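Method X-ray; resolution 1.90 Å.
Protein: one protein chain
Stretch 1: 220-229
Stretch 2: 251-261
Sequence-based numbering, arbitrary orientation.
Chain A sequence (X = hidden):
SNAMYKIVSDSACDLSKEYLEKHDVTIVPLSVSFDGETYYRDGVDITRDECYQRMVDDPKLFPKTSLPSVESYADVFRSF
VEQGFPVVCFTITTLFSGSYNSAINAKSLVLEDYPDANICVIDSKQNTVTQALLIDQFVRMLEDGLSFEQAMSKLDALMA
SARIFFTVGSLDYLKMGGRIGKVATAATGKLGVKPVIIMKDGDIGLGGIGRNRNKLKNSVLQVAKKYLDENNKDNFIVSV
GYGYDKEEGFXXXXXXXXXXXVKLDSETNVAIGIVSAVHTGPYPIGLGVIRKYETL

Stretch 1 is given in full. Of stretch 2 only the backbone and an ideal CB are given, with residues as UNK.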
# COMPACT_ATOMS: atom_id res chain seq x y z
N VAL A 220 7.88 2.88 -16.72
CA VAL A 220 7.12 3.28 -15.54
C VAL A 220 7.05 4.80 -15.43
O VAL A 220 5.98 5.36 -15.23
CB VAL A 220 7.70 2.68 -14.23
CG1 VAL A 220 7.11 3.38 -13.00
CG2 VAL A 220 7.43 1.18 -14.16
N LEU A 221 8.20 5.46 -15.57
CA LEU A 221 8.28 6.92 -15.46
C LEU A 221 7.48 7.61 -16.56
O LEU A 221 6.83 8.63 -16.32
CB LEU A 221 9.73 7.41 -15.50
CG LEU A 221 10.57 7.17 -14.24
CD1 LEU A 221 12.03 7.51 -14.51
CD2 LEU A 221 10.05 7.99 -13.08
N GLN A 222 7.52 7.07 -17.77
CA GLN A 222 6.78 7.70 -18.86
C GLN A 222 5.28 7.58 -18.66
O GLN A 222 4.53 8.52 -18.94
CB GLN A 222 7.23 7.15 -20.22
CG GLN A 222 8.59 7.67 -20.63
CD GLN A 222 8.68 9.19 -20.53
OE1 GLN A 222 7.90 9.93 -21.14
NE2 GLN A 222 9.65 9.67 -19.75
N VAL A 223 4.82 6.44 -18.16
CA VAL A 223 3.40 6.29 -17.86
C VAL A 223 2.95 7.24 -16.74
O VAL A 223 1.87 7.83 -16.78
CB VAL A 223 3.05 4.83 -17.47
CG1 VAL A 223 1.63 4.76 -16.99
CG2 VAL A 223 3.24 3.91 -18.67
N ALA A 224 3.79 7.40 -15.72
CA ALA A 224 3.42 8.30 -14.62
C ALA A 224 3.40 9.74 -15.15
O ALA A 224 2.53 10.52 -14.78
CB ALA A 224 4.40 8.19 -13.49
N LYS A 225 4.36 10.07 -15.99
CA LYS A 225 4.51 11.44 -16.48
C LYS A 225 3.28 11.88 -17.26
O LYS A 225 2.78 13.00 -17.07
CB LYS A 225 5.76 11.60 -17.32
CG LYS A 225 5.95 13.04 -17.86
CD LYS A 225 7.24 13.20 -18.65
CE LYS A 225 7.27 14.54 -19.41
NZ LYS A 225 6.82 15.67 -18.54
N LYS A 226 2.78 10.99 -18.10
CA LYS A 226 1.55 11.22 -18.85
C LYS A 226 0.37 11.51 -17.93
O LYS A 226 -0.40 12.43 -18.15
CB LYS A 226 1.26 10.02 -19.75
CG LYS A 226 -0.06 10.10 -20.50
CD LYS A 226 -0.31 8.83 -21.32
CE LYS A 226 -1.58 8.95 -22.14
NZ LYS A 226 -1.50 10.09 -23.10
N TYR A 227 0.21 10.70 -16.88
CA TYR A 227 -0.88 10.92 -15.95
C TYR A 227 -0.73 12.24 -15.19
O TYR A 227 -1.70 13.00 -15.03
CB TYR A 227 -0.93 9.75 -14.94
CG TYR A 227 -1.97 9.93 -13.87
CD1 TYR A 227 -3.31 9.70 -14.15
CD2 TYR A 227 -1.62 10.33 -12.58
CE1 TYR A 227 -4.29 9.87 -13.18
CE2 TYR A 227 -2.60 10.49 -11.58
CZ TYR A 227 -3.93 10.26 -11.89
OH TYR A 227 -4.91 10.40 -10.93
N LEU A 228 0.48 12.53 -14.71
CA LEU A 228 0.69 13.77 -13.97
C LEU A 228 0.49 14.99 -14.86
O LEU A 228 -0.12 15.98 -14.44
CB LEU A 228 2.07 13.80 -13.30
CG LEU A 228 2.19 12.80 -12.14
CD1 LEU A 228 3.63 12.70 -11.66
CD2 LEU A 228 1.26 13.19 -10.99
N ASP A 229 1.00 14.93 -16.09
CA ASP A 229 0.84 16.04 -17.02
C ASP A 229 -0.63 16.31 -17.35
O ASP A 229 -1.05 17.46 -17.43
CB ASP A 229 1.65 15.80 -18.28
CG ASP A 229 3.14 15.89 -18.02
OD1 ASP A 229 3.51 16.29 -16.89
OD2 ASP A 229 3.93 15.54 -18.93
N UNK A 251 18.46 5.34 -6.21
CA UNK A 251 18.82 5.79 -7.55
C UNK A 251 17.56 6.05 -8.36
O UNK A 251 17.48 7.00 -9.13
CB UNK A 251 19.71 4.76 -8.25
N UNK A 252 16.57 5.19 -8.19
CA UNK A 252 15.30 5.39 -8.87
C UNK A 252 14.67 6.71 -8.44
O UNK A 252 14.12 7.43 -9.27
CB UNK A 252 14.35 4.23 -8.59
N UNK A 253 14.77 7.03 -7.15
CA UNK A 253 14.19 8.27 -6.66
C UNK A 253 14.79 9.47 -7.38
O UNK A 253 14.13 10.48 -7.56
CB UNK A 253 14.40 8.40 -5.15
N UNK A 254 16.06 9.36 -7.76
CA UNK A 254 16.72 10.46 -8.45
C UNK A 254 16.17 10.58 -9.86
O UNK A 254 15.92 11.69 -10.35
CB UNK A 254 18.24 10.26 -8.48
N UNK A 255 15.96 9.44 -10.52
CA UNK A 255 15.40 9.41 -11.86
C UNK A 255 13.98 9.96 -11.87
O UNK A 255 13.59 10.65 -12.82
CB UNK A 255 15.42 7.98 -12.41
N UNK A 256 13.21 9.65 -10.84
CA UNK A 256 11.84 10.16 -10.73
C UNK A 256 11.84 11.68 -10.63
O UNK A 256 11.11 12.36 -11.36
CB UNK A 256 11.13 9.55 -9.52
N UNK A 257 12.67 12.22 -9.74
CA UNK A 257 12.69 13.65 -9.51
C UNK A 257 13.11 14.38 -10.78
O UNK A 257 12.53 15.40 -11.15
CB UNK A 257 13.63 14.00 -8.35
N UNK A 258 14.13 13.83 -11.44
CA UNK A 258 14.68 14.39 -12.66
C UNK A 258 13.67 14.30 -13.81
O UNK A 258 13.42 15.29 -14.51
CB UNK A 258 15.98 13.67 -13.03
N UNK A 259 13.09 13.13 -14.01
CA UNK A 259 12.20 12.92 -15.14
C UNK A 259 10.88 13.69 -15.00
O UNK A 259 10.39 14.29 -15.96
CB UNK A 259 11.91 11.43 -15.30
N UNK A 260 10.34 13.69 -13.80
CA UNK A 260 9.05 14.32 -13.55
C UNK A 260 9.18 15.78 -13.13
O UNK A 260 8.19 16.52 -13.13
CB UNK A 260 8.29 13.54 -12.47
N UNK A 261 10.40 16.20 -12.78
CA UNK A 261 10.63 17.55 -12.27
C UNK A 261 9.79 17.80 -11.02
O UNK A 261 9.03 18.77 -10.94
CB UNK A 261 10.31 18.59 -13.34

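The two helices run in roughly the same direction, their axes crossing at -40° and approaching to 10.3 Å. Stretch 1 offers chiefly aliphatic surface: Val220, Leu221, Ala224 and Leu228, with the long chains of Gln222 and Lys225 beside it.

Position 251 lies in a helical turn with nothing of stretch 1 within reach of its CB, so almost any helix-compatible residue would serve. It is Glu251, extended through chi2 and free of contact with stretch 1.

At 252 the CA-to-CB bond points sideways and the ideal CB has no neighbour within 5.5 Å. A short side chain would therefore leave Val220 and Leu221 untouched, whereas a long apolar or aromatic one could reach them. The residue is Phe252, with chi1 t carrying the ring back to the other helix: CE1 lies 4.1 Å from Leu221 CG and CZ 4.3 Å from Val220 CG1, both met obliquely.

Positions 253 and 254 are out of reach of stretch 1, so polar, charged or flexible apolar chains would all do. They are Met253, present as selenomethionine, and Lys254, whose chain is extended beyond chi1.

At 255 the CB again points sideways, yet its ideal position is 4.0 Å from Leu221 CD1. The methylene carbons of many side chains could pack there, and a polar end could turn away because stretch 1 presents only hydrocarbon nearby. Glu255 lays its CB 4.0 Å from Leu221 CD1, and its carboxylate stays near the same methyl, Glu255 OE1 being 4.3 Å from Leu221 CD1, without a polar partner in stretch 1.

Position 256 has its CA 6.7 Å from Leu221 CA. Its CB points sideways, the ideal CB lying 4.0 Å from Leu221 CD2. Compact apolar residues suit so close an approach: alanine, valine or perhaps isoleucine. Val256 places CG2 3.5 Å from Leu221 CD2.

At 257 the CB points away, and at 258 it is out of reach; polar residues are natural choices for both. Glu257 and Ser258 make no contact with stretch 1.

Position 259 points toward stretch 1, its ideal CB 4.0 Å from Leu221 CD1 and 5.3 Å from Gln222 NE2. A small or beta-branched residue could meet both. Thr259 does so, with OG1 3.6 Å from Leu221 CD1 and CG2 3.8 Å from Gln222 NE2. A hydrogen bond within its own helix, Thr259 OG1 to Glu255 O at 2.8 Å, satisfies the hydroxyl beside an apolar neighbour. Leu221 thus sits as a knob among Phe252, Glu255, Val256 and Thr259.

At 260 the CB points sideways, 4.8 Å from Leu228 CD1, and a branched apolar chain could bridge the gap. Leu260 does this: CD1 is 3.6 Å from Leu228 CD1, while CD2 is 3.7 Å from Lys225 CB.

Position 261 has positive phi, which favours glycine, asparagine or aspartate, and it is out of reach of stretch 1. It is Asp261, the first residue to leave helical geometry.

Stretch 2 251-261: EFMKEVESTLD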
# COMPACT_ATOMS: atom_id res chain seq x y z
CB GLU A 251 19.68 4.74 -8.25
CG GLU A 251 20.11 5.12 -9.66
CD GLU A 251 20.69 3.95 -10.46
OE1 GLU A 251 20.09 2.84 -10.43
OE2 GLU A 251 21.73 4.13 -11.12
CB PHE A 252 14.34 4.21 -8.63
CG PHE A 252 13.06 4.31 -9.41
CD1 PHE A 252 13.08 4.27 -10.80
CD2 PHE A 252 11.84 4.45 -8.76
CE1 PHE A 252 11.90 4.38 -11.53
CE2 PHE A 252 10.65 4.55 -9.48
CZ PHE A 252 10.68 4.52 -10.88
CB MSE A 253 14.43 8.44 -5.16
CG MSE A 253 13.74 7.41 -4.29
SE MSE A 253 14.27 7.60 -2.43
CE MSE A 253 13.65 5.85 -1.79
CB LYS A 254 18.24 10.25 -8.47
CG LYS A 254 18.90 10.43 -7.10
CD LYS A 254 20.40 10.21 -7.17
CE LYS A 254 21.08 10.56 -5.85
NZ LYS A 254 22.57 10.37 -5.91
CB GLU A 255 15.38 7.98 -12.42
CG GLU A 255 16.73 7.30 -12.48
CD GLU A 255 16.60 5.80 -12.72
OE1 GLU A 255 15.62 5.37 -13.37
OE2 GLU A 255 17.49 5.05 -12.26
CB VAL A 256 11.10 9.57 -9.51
CG1 VAL A 256 9.77 10.29 -9.28
CG2 VAL A 256 10.89 8.06 -9.67
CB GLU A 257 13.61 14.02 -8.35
CG GLU A 257 13.06 13.61 -6.98
CD GLU A 257 13.86 14.19 -5.83
OE1 GLU A 257 15.00 14.65 -6.07
OE2 GLU A 257 13.34 14.20 -4.69
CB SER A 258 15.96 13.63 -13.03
OG SER A 258 16.39 13.95 -14.34
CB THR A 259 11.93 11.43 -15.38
OG1 THR A 259 13.17 10.76 -15.63
CG2 THR A 259 11.00 11.22 -16.57
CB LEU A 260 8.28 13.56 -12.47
CG LEU A 260 8.06 12.07 -12.70
CD1 LEU A 260 7.04 11.55 -11.68
CD2 LEU A 260 7.60 11.80 -14.12
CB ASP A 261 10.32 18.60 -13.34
CG ASP A 261 10.76 20.00 -12.92
OD1 ASP A 261 11.80 20.11 -12.23
OD2 ASP A 261 10.07 20.98 -13.28
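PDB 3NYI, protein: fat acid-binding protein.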